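Local coordinates for protein 5-carboxyvanillate decarboxylase (Sphingomonas paucimobilis, PDB 4L6D) that probably removes the 5-carboxyl group of 5-carboxyvanillate to give vanillate, as a metal-dependent decarboxylase of the amidohydrolase fold, here holding manganese and vanillate, at residues 6-11 with 295-300; 71-76 with 112-117. All coordinates share one frame; numbering follows the deposited sequence.

Contact 1 (6-11 with 295-300); sequences ATEEAV and AIDYPY. With MN (manganese (II) ion), chain I; VNL (4-hydroxy-3-methoxybenzoate), chain J.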
ATOM      1  N   ALA A   6      -8.860  -4.241  23.499  1.00  5.23           N
ATOM      2  CA  ALA A   6      -8.978  -3.651  22.165  1.00  4.36           C
ATOM      3  C   ALA A   6      -8.126  -2.382  22.075  1.00  5.36           C
ATOM      4  O   ALA A   6      -8.255  -1.503  22.920  1.00  6.44           O
ATOM      5  CB  ALA A   6     -10.441  -3.340  21.861  1.00  4.47           C
ATOM      6  N   THR A   7      -7.256  -2.283  21.078  1.00  6.29           N
ATOM      7  CA  THR A   7      -6.235  -1.232  21.100  1.00  5.05           C
ATOM      8  C   THR A   7      -6.405  -0.006  20.199  1.00  6.31           C
ATOM      9  O   THR A   7      -5.531   0.868  20.218  1.00  6.43           O
ATOM     10  CB  THR A   7      -4.828  -1.807  20.839  1.00  4.27           C
ATOM     11  OG1 THR A   7      -4.827  -2.542  19.603  1.00  5.89           O
ATOM     12  CG2 THR A   7      -4.411  -2.729  21.980  1.00  5.40           C
ATOM     13  N   GLU A   8      -7.492   0.087  19.431  1.00  4.69           N
ATOM     14  CA  GLU A   8      -7.675   1.256  18.558  1.00  3.93           C
ATOM     15  C   GLU A   8      -9.082   1.817  18.698  1.00  5.09           C
ATOM     16  O   GLU A   8      -9.828   1.923  17.721  1.00  5.43           O
ATOM     17  CB  GLU A   8      -7.392   0.934  17.084  1.00  3.79           C
ATOM     18  CG  GLU A   8      -7.053   2.214  16.273  1.00  4.98           C
ATOM     19  CD  GLU A   8      -6.963   1.970  14.774  1.00  4.88           C
ATOM     20  OE1 GLU A   8      -6.051   1.227  14.338  1.00  5.09           O
ATOM     21  OE2 GLU A   8      -7.802   2.518  14.026  1.00  6.31           O
ATOM     22  N   GLU A   9      -9.434   2.193  19.921  1.00  4.26           N
ATOM     23  CA  GLU A   9     -10.821   2.460  20.240  1.00  4.46           C
ATOM     24  C   GLU A   9     -11.001   3.948  20.428  1.00  5.33           C
ATOM     25  O   GLU A   9     -10.513   4.531  21.386  1.00  6.36           O
ATOM     26  CB  GLU A   9     -11.244   1.635  21.464  1.00  5.77           C
ATOM     27  CG  GLU A   9     -10.764   0.170  21.354  1.00  5.90           C
ATOM     28  CD  GLU A   9     -11.040  -0.421  19.977  1.00  4.86           C
ATOM     29  OE1 GLU A   9     -10.122  -1.049  19.380  1.00  4.81           O
ATOM     30  OE2 GLU A   9     -12.176  -0.233  19.483  1.00  5.65           O
ATOM     31  N   ALA A  10     -11.692   4.552  19.470  1.00  5.14           N
ATOM     32  CA  ALA A  10     -11.809   5.999  19.376  1.00  4.81           C
ATOM     33  C   ALA A  10     -12.782   6.582  20.390  1.00  5.10           C
ATOM     34  O   ALA A  10     -13.802   5.972  20.722  1.00  7.12           O
ATOM     35  CB  ALA A  10     -12.248   6.380  17.965  1.00  5.34           C
ATOM     36  N   VAL A  11     -12.464   7.792  20.844  1.00  6.04           N
ATOM     37  CA  VAL A  11     -13.304   8.541  21.765  1.00  6.80           C
ATOM     38  C   VAL A  11     -13.178  10.022  21.391  1.00  6.02           C
ATOM     39  O   VAL A  11     -12.255  10.402  20.682  1.00  6.28           O
ATOM     40  CB  VAL A  11     -12.861   8.300  23.237  1.00  6.70           C
ATOM     41  CG1 VAL A  11     -11.472   8.915  23.512  1.00  7.98           C
ATOM     42  CG2 VAL A  11     -13.888   8.806  24.228  1.00  9.21           C
ATOM     43  N   ALA A 295      -7.541  -5.395  17.973  1.00  5.27           N
ATOM     44  CA  ALA A 295      -8.278  -4.138  18.120  1.00  5.12           C
ATOM     45  C   ALA A 295      -9.647  -4.276  17.464  1.00  5.76           C
ATOM     46  O   ALA A 295      -9.886  -5.240  16.737  1.00  6.95           O
ATOM     47  CB  ALA A 295      -7.511  -2.968  17.500  1.00  6.43           C
ATOM     48  N   ILE A 296     -10.531  -3.303  17.698  1.00  5.08           N
ATOM     49  CA  ILE A 296     -11.860  -3.309  17.096  1.00  5.20           C
ATOM     50  C   ILE A 296     -12.022  -2.178  16.086  1.00  7.24           C
ATOM     51  O   ILE A 296     -12.646  -2.370  15.037  1.00  7.01           O
ATOM     52  CB  ILE A 296     -12.971  -3.191  18.158  1.00  6.40           C
ATOM     53  CG1 ILE A 296     -12.870  -4.326  19.181  1.00  5.60           C
ATOM     54  CG2 ILE A 296     -14.346  -3.160  17.485  1.00  5.26           C
ATOM     55  CD1 ILE A 296     -13.664  -4.047  20.440  1.00  5.51           C
ATOM     56  N   ASP A 297     -11.457  -1.009  16.401  1.00  5.06           N
ATOM     57  CA  ASP A 297     -11.770   0.242  15.703  1.00  6.83           C
ATOM     58  C   ASP A 297     -13.207   0.712  15.991  1.00  7.57           C
ATOM     59  O   ASP A 297     -13.872   1.281  15.122  1.00  7.19           O
ATOM     60  CB  ASP A 297     -11.522   0.143  14.184  1.00  6.93           C
ATOM     61  CG  ASP A 297     -10.726   1.313  13.645  1.00  8.52           C
ATOM     62  OD1 ASP A 297     -10.699   2.373  14.299  1.00  7.49           O
ATOM     63  OD2 ASP A 297     -10.134   1.175  12.552  1.00  8.69           O
ATOM     64  N   TYR A 298     -13.678   0.481  17.216  1.00  4.95           N
ATOM     65  CA  TYR A 298     -14.963   1.000  17.671  1.00  5.24           C
ATOM     66  C   TYR A 298     -14.832   2.528  17.839  1.00  4.89           C
ATOM     67  O   TYR A 298     -13.772   3.001  18.233  1.00  6.09           O
ATOM     68  CB  TYR A 298     -15.318   0.334  19.005  1.00  6.36           C
ATOM     69  CG  TYR A 298     -16.652   0.763  19.558  1.00  5.90           C
ATOM     70  CD1 TYR A 298     -17.813   0.094  19.205  1.00  8.03           C
ATOM     71  CD2 TYR A 298     -16.755   1.857  20.419  1.00  6.47           C
ATOM     72  CE1 TYR A 298     -19.039   0.487  19.697  1.00  7.98           C
ATOM     73  CE2 TYR A 298     -17.975   2.258  20.913  1.00  6.99           C
ATOM     74  CZ  TYR A 298     -19.117   1.563  20.555  1.00  7.87           C
ATOM     75  OH  TYR A 298     -20.350   1.948  21.029  1.00  8.56           O
ATOM     76  N   PRO A 299     -15.891   3.312  17.545  1.00  5.13           N
ATOM     77  CA  PRO A 299     -17.244   2.946  17.110  1.00  5.75           C
ATOM     78  C   PRO A 299     -17.410   2.889  15.601  1.00  7.82           C
ATOM     79  O   PRO A 299     -18.538   2.767  15.105  1.00 10.84           O
ATOM     80  CB  PRO A 299     -18.090   4.085  17.679  1.00  6.89           C
ATOM     81  CG  PRO A 299     -17.201   5.277  17.555  1.00  9.00           C
ATOM     82  CD  PRO A 299     -15.801   4.750  17.870  1.00  5.81           C
ATOM     83  N   TYR A 300     -16.306   2.976  14.876  1.00  6.84           N
ATOM     84  CA  TYR A 300     -16.366   2.936  13.420  1.00  8.21           C
ATOM     85  C   TYR A 300     -16.646   1.529  12.890  1.00 10.68           C
ATOM     86  O   TYR A 300     -17.114   1.364  11.761  1.00 12.83           O
ATOM     87  CB  TYR A 300     -15.079   3.521  12.840  1.00  9.67           C
ATOM     88  CG  TYR A 300     -14.860   4.974  13.246  1.00  9.96           C
ATOM     89  CD1 TYR A 300     -15.601   6.002  12.660  1.00 11.56           C
ATOM     90  CD2 TYR A 300     -13.939   5.316  14.233  1.00 11.02           C
ATOM     91  CE1 TYR A 300     -15.420   7.335  13.036  1.00  9.98           C
ATOM     92  CE2 TYR A 300     -13.749   6.648  14.614  1.00 10.11           C
ATOM     93  CZ  TYR A 300     -14.488   7.649  14.011  1.00  9.56           C
ATOM     94  OH  TYR A 300     -14.310   8.967  14.374  1.00  9.60           O
TER
HETATM   95 MN    MN I 401      -9.401   4.005  14.050  1.00  5.68          MN
HETATM   96  C1  VNL J 402     -13.419   5.856  10.167  1.00  9.41           C
HETATM   97  CO1 VNL J 402     -12.970   4.567  10.482  1.00  9.82           C
HETATM   98  CO2 VNL J 402     -12.873   6.993  10.796  1.00 10.71           C
HETATM   99  CM1 VNL J 402     -11.962   4.384  11.447  1.00 12.26           C
HETATM  100  CM2 VNL J 402     -11.865   6.836  11.744  1.00 10.80           C
HETATM  101  OM  VNL J 402     -11.274   7.880  12.407  1.00 11.71           O
HETATM  102  CZ  VNL J 402     -11.399   5.489  12.086  1.00 10.37           C
HETATM  103  CC  VNL J 402     -14.527   6.026   9.161  1.00 11.63           C
HETATM  104  CV  VNL J 402     -11.666   9.236  12.120  1.00  8.34           C
HETATM  105  O1  VNL J 402     -15.230   5.039   8.811  1.00 12.91           O
HETATM  106  O2  VNL J 402     -14.774   7.179   8.735  1.00 11.49           O
HETATM  107  O3  VNL J 402     -10.669   5.389  13.237  1.00 11.87           O
HETATM  108  O   HOH W   1      -9.794   4.371  16.176  1.00  6.18           O
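This is the manganese site of an amidohydrolase-type TIM barrel, where Glu-8 and Asp-297 meet at the metal. Glu-8 lies on the first barrel strand and Asp-297 in the loop after the last. Glu-8 OE2 binds the manganese at 2.2 Å and Asp-297 OD1 binds it at 2.1 Å. The two side chains run side by side, their carboxylate planes turned 79° apart. The metal brings these acidic oxygens together and probably offsets their repulsion. His-174, the vanillate O3 and a water complete the shell; the water also donates to Glu-8 O. Tyr-172 and Ser-272 bond Glu-8 OE1, and His-227 bonds Asp-297 OD2.

Next along the strand, Glu-9 grips the loop backbone. The bend at its chi2 (-46°) swings CD round toward 295-300. Glu-9 OE1 accepts from Ile-296 N at 2.8 Å, and also from Asp-297 N and from Glu-8 N. Three N-H groups thus hold one buried oxygen, those of Glu-8 and Asp-297 among them. Glu-9 OE2 takes Tyr-298 N at 2.8 Å on its syn side, tilted 22° out of the carboxylate plane. Ala-10 N closes the pairing on Tyr-298 O. A cis peptide bond then leads into Pro-299. Tyr-300 lays one ring face over the vanillate ring, with vanillate CM2 over the centre of the tyrosine ring, while Ala-10 CB sits at the edge of that ring, 3.7 Å from Tyr-300 CE2.

Contact 2 (71-76 with 112-117); sequences MHLLSL and AGLGTF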
ATOM      1  N   MET A  71     -11.239  -4.724  28.058  1.00  5.65           N
ATOM      2  CA  MET A  71     -10.819  -3.321  27.999  1.00  6.08           C
ATOM      3  C   MET A  71     -10.848  -2.688  26.619  1.00  5.26           C
ATOM      4  O   MET A  71     -10.675  -3.358  25.597  1.00  5.36           O
ATOM      5  CB  MET A  71      -9.379  -3.170  28.527  1.00  6.12           C
ATOM      6  CG  MET A  71      -9.158  -3.648  29.950  1.00  7.10           C
ATOM      7  SD  MET A  71      -7.488  -3.307  30.551  1.00  8.08           S
ATOM      8  CE  MET A  71      -7.673  -1.570  30.988  1.00 10.46           C
ATOM      9  N   HIS A  72     -11.050  -1.376  26.615  1.00  6.37           N
ATOM     10  CA  HIS A  72     -10.692  -0.536  25.477  1.00  5.19           C
ATOM     11  C   HIS A  72      -9.509   0.326  25.852  1.00  5.18           C
ATOM     12  O   HIS A  72      -9.503   0.961  26.922  1.00  5.51           O
ATOM     13  CB  HIS A  72     -11.814   0.424  25.108  1.00  5.48           C
ATOM     14  CG  HIS A  72     -12.890  -0.176  24.266  1.00  6.34           C
ATOM     15  ND1 HIS A  72     -13.796   0.601  23.576  1.00  7.67           N
ATOM     16  CD2 HIS A  72     -13.227  -1.464  24.019  1.00  5.14           C
ATOM     17  CE1 HIS A  72     -14.632  -0.184  22.919  1.00  8.63           C
ATOM     18  NE2 HIS A  72     -14.322  -1.440  23.188  1.00  6.45           N
ATOM     19  N   LEU A  73      -8.517   0.350  24.968  1.00  6.16           N
ATOM     20  CA  LEU A  73      -7.473   1.378  24.987  1.00  4.69           C
ATOM     21  C   LEU A  73      -7.976   2.541  24.143  1.00  5.59           C
ATOM     22  O   LEU A  73      -8.056   2.446  22.912  1.00  5.18           O
ATOM     23  CB  LEU A  73      -6.161   0.815  24.428  1.00  6.21           C
ATOM     24  CG  LEU A  73      -4.999   1.794  24.278  1.00  5.75           C
ATOM     25  CD1 LEU A  73      -4.480   2.273  25.646  1.00  5.46           C
ATOM     26  CD2 LEU A  73      -3.880   1.143  23.454  1.00  5.28           C
ATOM     27  N   LEU A  74      -8.358   3.615  24.823  1.00  4.86           N
ATOM     28  CA  LEU A  74      -9.007   4.756  24.176  1.00  5.25           C
ATOM     29  C   LEU A  74      -7.987   5.710  23.567  1.00  5.64           C
ATOM     30  O   LEU A  74      -6.896   5.889  24.105  1.00  6.22           O
ATOM     31  CB  LEU A  74      -9.853   5.523  25.194  1.00  5.22           C
ATOM     32  CG  LEU A  74     -10.918   4.725  25.947  1.00  5.40           C
ATOM     33  CD1 LEU A  74     -11.509   5.554  27.089  1.00  8.79           C
ATOM     34  CD2 LEU A  74     -12.029   4.280  25.003  1.00  7.37           C
ATOM     35  N   SER A  75      -8.372   6.343  22.460  1.00  5.40           N
ATOM     36  CA  SER A  75      -7.553   7.366  21.811  1.00  4.74           C
ATOM     37  C   SER A  75      -8.472   8.447  21.275  1.00  6.87           C
ATOM     38  O   SER A  75      -9.535   8.141  20.724  1.00  5.90           O
ATOM     39  CB  SER A  75      -6.737   6.750  20.662  1.00  5.64           C
ATOM     40  OG  SER A  75      -7.524   5.842  19.891  1.00  6.86           O
ATOM     41  N   LEU A  76      -8.071   9.707  21.405  1.00  5.39           N
ATOM     42  CA  LEU A  76      -8.827  10.771  20.761  1.00  6.85           C
ATOM     43  C   LEU A  76      -8.865  10.524  19.251  1.00  5.07           C
ATOM     44  O   LEU A  76      -7.834  10.341  18.608  1.00  5.77           O
ATOM     45  CB  LEU A  76      -8.217  12.137  21.073  1.00  6.21           C
ATOM     46  CG  LEU A  76      -8.880  13.292  20.314  1.00  5.66           C
ATOM     47  CD1 LEU A  76     -10.309  13.502  20.798  1.00  7.91           C
ATOM     48  CD2 LEU A  76      -8.074  14.591  20.470  1.00  5.87           C
ATOM     49  N   ALA A 112      -8.125   1.906  29.320  1.00  5.96           N
ATOM     50  CA  ALA A 112      -6.785   2.475  29.340  1.00  7.19           C
ATOM     51  C   ALA A 112      -6.814   3.627  28.335  1.00  6.80           C
ATOM     52  O   ALA A 112      -7.791   3.777  27.603  1.00  6.98           O
ATOM     53  CB  ALA A 112      -5.737   1.420  28.967  1.00  7.89           C
ATOM     54  N   GLY A 113      -5.768   4.451  28.293  1.00  5.80           N
ATOM     55  CA  GLY A 113      -5.806   5.605  27.418  1.00  7.92           C
ATOM     56  C   GLY A 113      -4.483   6.037  26.830  1.00  5.18           C
ATOM     57  O   GLY A 113      -3.435   5.941  27.468  1.00  6.12           O
ATOM     58  N   LEU A 114      -4.559   6.524  25.593  1.00  5.01           N
ATOM     59  CA  LEU A 114      -3.431   7.126  24.898  1.00  4.93           C
ATOM     60  C   LEU A 114      -3.605   8.633  24.904  1.00  6.61           C
ATOM     61  O   LEU A 114      -4.677   9.150  24.563  1.00  7.17           O
ATOM     62  CB  LEU A 114      -3.378   6.634  23.456  1.00  4.89           C
ATOM     63  CG  LEU A 114      -3.257   5.114  23.272  1.00  4.47           C
ATOM     64  CD1 LEU A 114      -3.180   4.781  21.794  1.00  6.13           C
ATOM     65  CD2 LEU A 114      -2.019   4.585  23.998  1.00  6.23           C
ATOM     66  N   GLY A 115      -2.564   9.345  25.309  1.00  5.42           N
ATOM     67  CA  GLY A 115      -2.570  10.795  25.245  1.00  6.56           C
ATOM     68  C   GLY A 115      -2.190  11.236  23.853  1.00  5.69           C
ATOM     69  O   GLY A 115      -1.645  10.448  23.085  1.00  7.01           O
ATOM     70  N   THR A 116      -2.479  12.488  23.519  1.00  5.85           N
ATOM     71  CA  THR A 116      -2.124  13.021  22.212  1.00  6.60           C
ATOM     72  C   THR A 116      -1.380  14.333  22.409  1.00  6.09           C
ATOM     73  O   THR A 116      -1.060  14.708  23.537  1.00  7.11           O
ATOM     74  CB  THR A 116      -3.372  13.136  21.265  1.00  5.83           C
ATOM     75  OG1 THR A 116      -2.951  13.277  19.895  1.00  6.92           O
ATOM     76  CG2 THR A 116      -4.280  14.290  21.656  1.00  7.36           C
ATOM     77  N   PHE A 117      -1.059  15.002  21.314  1.00  5.98           N
ATOM     78  CA  PHE A 117      -0.298  16.238  21.383  1.00  6.45           C
ATOM     79  C   PHE A 117      -0.447  16.988  20.076  1.00  7.66           C
ATOM     80  O   PHE A 117      -0.973  16.454  19.105  1.00  7.74           O
ATOM     81  CB  PHE A 117       1.186  15.951  21.664  1.00  7.76           C
ATOM     82  CG  PHE A 117       1.782  14.886  20.778  1.00  5.75           C
ATOM     83  CD1 PHE A 117       1.695  13.538  21.135  1.00  6.91           C
ATOM     84  CD2 PHE A 117       2.438  15.225  19.606  1.00  6.68           C
ATOM     85  CE1 PHE A 117       2.232  12.549  20.328  1.00  7.29           C
ATOM     86  CE2 PHE A 117       2.993  14.225  18.793  1.00  5.49           C
ATOM     87  CZ  PHE A 117       2.884  12.891  19.163  1.00  5.41           C
TER
HETATM   88  O   HOH W   2      -5.825  10.854  22.857  1.00  7.12           O
HETATM   89  O   HOH W   3      -5.657  11.989  18.250  1.00  8.52           O
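This is a parallel strand pairing in the barrel wall, between neighbouring strands 71-76 and 111-115, with Leu-73 beside Ala-112 and Leu-74 beside Gly-113. The axes of segments 71-76 and 112-115 come within 4.3 Å, with 21° between their directions. Ala-112 N donates to His-72 O at 2.9 Å. Leu-74 N donates to Ala-112 O at 2.8 Å, and Leu-114 N donates to Leu-74 O at 2.8 Å. Farther along, the strands part and a water bridges Leu-114 O to Leu-76 N.

Leu-73, Ala-112 and Leu-114 share a face of the sheet with Ser-75, and pack apolar groups together there. With CG anti to the backbone N (chi1 175°), Leu-73 sets CG beside Leu-114 CG. Its CD1 branch reaches across to Ala-112 CB at 3.7 Å and to Leu-114 CD2 at 3.8 Å. The two leucine side chains cross at about a right angle. An alanine in place of Leu-73 would probably open a gap beside Ala-112 CB and leave the Leu-114 methyls freer to turn. Met-71 CE adds a looser contact, 4.1 Å from Ala-112 CB. Helix 86-106 connects the two strands, making the beta-alpha-beta crossover typical of a TIM barrel.

In the fold
Contacts 1 and 2 are neighbours in the barrel, with centres about 10 Å apart. Strand 5-11 of contact 1 lies next to strand 71-76 of contact 2. Their backbones are probably hydrogen-bonded, Ala-6 O to Leu-73 N at 2.8 Å and Ala-6 N to Met-71 O at 2.9 Å. Glu-9 CB also packs on His-72 ND1 at 3.5 Å. Contact 1 joins the first strand to the loop after the last, which is consistent with closing the barrel, and contact 2 continues the wall from strand two to three. Contact 1 supplies metal ligands directly. Contact 2 supplies none, but comes close: the nearest atoms of the Ser-75 side chain lie about 6 Å from the manganese and about 7 Å from the vanillate.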